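Local coordinates for protein benzoylformate decarboxylase (Mycobacterium smegmatis, PDB 4Q9D) that belongs to the thiamine pyrophosphate-dependent enzyme family and carries a magnesium ion in a four-chain assembly, at residues B[252-257]-B[261-266]. Sequence-based numbering, arbitrary orientation.
Sequences PLPMTI and EQAVSA
E261 N donates to I257 O at 2.9 Å. The N-H...O angle of 166° is nearly straight, and the donor lies close to the carbonyl direction (C=O...N 163°). The i-to-i+4 spacing makes this an alpha-helical bond closing the first turn of helix 257-264. Farther along, the P254 ring meets the methyl of A263 through its CG-CD edge, with P254 CD 4.0 Å from A263 CB and P254 CG equally distant. Both side chains set out toward the opposite segment, which brings the loop's proline against the flank of the helix that follows it. E261 CB lies 3.4 Å from I257 O, a proximity that comes with the helical bond. Its CG lies anti to the backbone N (chi1 175°), and the chain runs on extended to OE1, which accepts a hydrogen bond from E287 N. T256 is the N-cap, its OG1 bonded to G259 N. L253 packs on V206 and V264 on M204, both of strand 203-207, while I257 packs on M106 of the second subunit. The arrangement is a strand-to-helix connection in the central domain, whose parallel sheet, ordered 3-2-1-4-5-6, is Rossmann-like, with 249-252 outermost within this chain. Cap and helical bond probably help define where the helix begins; the proline-alanine contact is apolar van der Waals packing, without direction.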
loop_
_atom_site.group_PDB
_atom_site.type_symbol
_atom_site.label_atom_id
_atom_site.label_comp_id
_atom_site.label_asym_id
_atom_site.label_seq_id
_atom_site.Cartn_x
_atom_site.Cartn_y
_atom_site.Cartn_z
ATOM N N PRO B 252 35.619 -1.043 14.381
ATOM C CA PRO B 252 34.506 -1.217 13.443
ATOM C C PRO B 252 34.977 -1.782 12.116
ATOM O O PRO B 252 36.079 -1.504 11.681
ATOM C CB PRO B 252 33.970 0.214 13.257
ATOM C CG PRO B 252 35.160 1.087 13.573
ATOM C CD PRO B 252 35.882 0.373 14.683
ATOM N N LEU B 253 34.137 -2.581 11.475
ATOM C CA LEU B 253 34.380 -3.005 10.095
ATOM C C LEU B 253 34.404 -1.798 9.166
ATOM O O LEU B 253 33.813 -0.755 9.475
ATOM C CB LEU B 253 33.282 -3.991 9.627
ATOM C CG LEU B 253 33.314 -5.430 10.167
ATOM C CD1 LEU B 253 32.146 -6.257 9.631
ATOM C CD2 LEU B 253 34.625 -6.106 9.768
ATOM N N PRO B 254 35.072 -1.937 8.014
ATOM C CA PRO B 254 34.928 -0.934 6.959
ATOM C C PRO B 254 33.468 -0.884 6.486
ATOM O O PRO B 254 32.699 -1.812 6.767
ATOM C CB PRO B 254 35.815 -1.484 5.830
ATOM C CG PRO B 254 36.797 -2.431 6.524
ATOM C CD PRO B 254 36.004 -3.024 7.646
ATOM N N MET B 255 33.115 0.161 5.739
ATOM C CA MET B 255 31.738 0.384 5.331
ATOM C C MET B 255 31.515 0.175 3.846
ATOM O O MET B 255 30.502 0.615 3.311
ATOM C CB MET B 255 31.269 1.779 5.756
ATOM C CG MET B 255 32.048 2.957 5.162
ATOM S SD MET B 255 31.337 4.555 5.690
ATOM C CE MET B 255 31.675 4.496 7.437
ATOM N N THR B 256 32.454 -0.491 3.177
ATOM C CA THR B 256 32.275 -0.810 1.756
ATOM C C THR B 256 32.451 -2.313 1.518
ATOM O O THR B 256 33.048 -3.026 2.336
ATOM C CB THR B 256 33.304 -0.093 0.865
ATOM O OG1 THR B 256 34.599 -0.643 1.143
ATOM C CG2 THR B 256 33.325 1.416 1.142
ATOM N N ILE B 257 31.947 -2.785 0.387
ATOM C CA ILE B 257 32.120 -4.184 -0.003
ATOM C C ILE B 257 33.621 -4.535 -0.131
ATOM O O ILE B 257 34.100 -5.486 0.500
ATOM C CB ILE B 257 31.369 -4.496 -1.319
ATOM C CG1 ILE B 257 29.842 -4.331 -1.145
ATOM C CG2 ILE B 257 31.673 -5.932 -1.788
ATOM C CD1 ILE B 257 29.100 -4.268 -2.484
ATOM N N GLU B 261 35.648 -7.048 2.362
ATOM C CA GLU B 261 36.309 -8.171 1.695
ATOM C C GLU B 261 37.779 -8.304 2.131
ATOM O O GLU B 261 38.217 -9.375 2.546
ATOM C CB GLU B 261 36.239 -8.049 0.164
ATOM C CG GLU B 261 37.049 -9.187 -0.525
ATOM C CD GLU B 261 37.094 -9.121 -2.058
ATOM O OE1 GLU B 261 36.658 -8.122 -2.669
ATOM O OE2 GLU B 261 37.573 -10.103 -2.660
ATOM N N GLN B 262 38.528 -7.202 2.043
ATOM C CA GLN B 262 39.927 -7.171 2.459
ATOM C C GLN B 262 40.099 -7.383 3.959
ATOM O O GLN B 262 41.048 -8.024 4.377
ATOM C CB GLN B 262 40.612 -5.859 2.025
ATOM C CG GLN B 262 40.685 -5.701 0.515
ATOM C CD GLN B 262 41.306 -4.359 0.077
ATOM O OE1 GLN B 262 41.945 -3.664 0.863
ATOM N NE2 GLN B 262 41.105 -4.002 -1.182
ATOM N N ALA B 263 39.185 -6.867 4.775
ATOM C CA ALA B 263 39.332 -7.030 6.231
ATOM C C ALA B 263 39.082 -8.468 6.683
ATOM O O ALA B 263 39.641 -8.912 7.683
ATOM C CB ALA B 263 38.429 -6.078 6.994
ATOM N N VAL B 264 38.233 -9.199 5.968
ATOM C CA VAL B 264 37.918 -10.553 6.422
ATOM C C VAL B 264 38.744 -11.640 5.709
ATOM O O VAL B 264 38.680 -12.804 6.097
ATOM C CB VAL B 264 36.400 -10.893 6.301
ATOM C CG1 VAL B 264 35.500 -9.765 6.942
ATOM C CG2 VAL B 264 36.053 -11.146 4.850
ATOM N N SER B 265 39.500 -11.269 4.670
ATOM C CA SER B 265 40.233 -12.266 3.870
ATOM C C SER B 265 41.299 -13.050 4.656
ATOM O O SER B 265 41.673 -14.152 4.266
ATOM C CB SER B 265 40.872 -11.619 2.646
ATOM O OG SER B 265 41.783 -10.639 3.084
ATOM N N ALA B 266 41.766 -12.490 5.768
ATOM C CA ALA B 266 42.713 -13.179 6.637
ATOM C C ALA B 266 42.059 -14.303 7.422
ATOM O O ALA B 266 42.754 -15.104 8.029
ATOM C CB ALA B 266 43.327 -12.183 7.628
#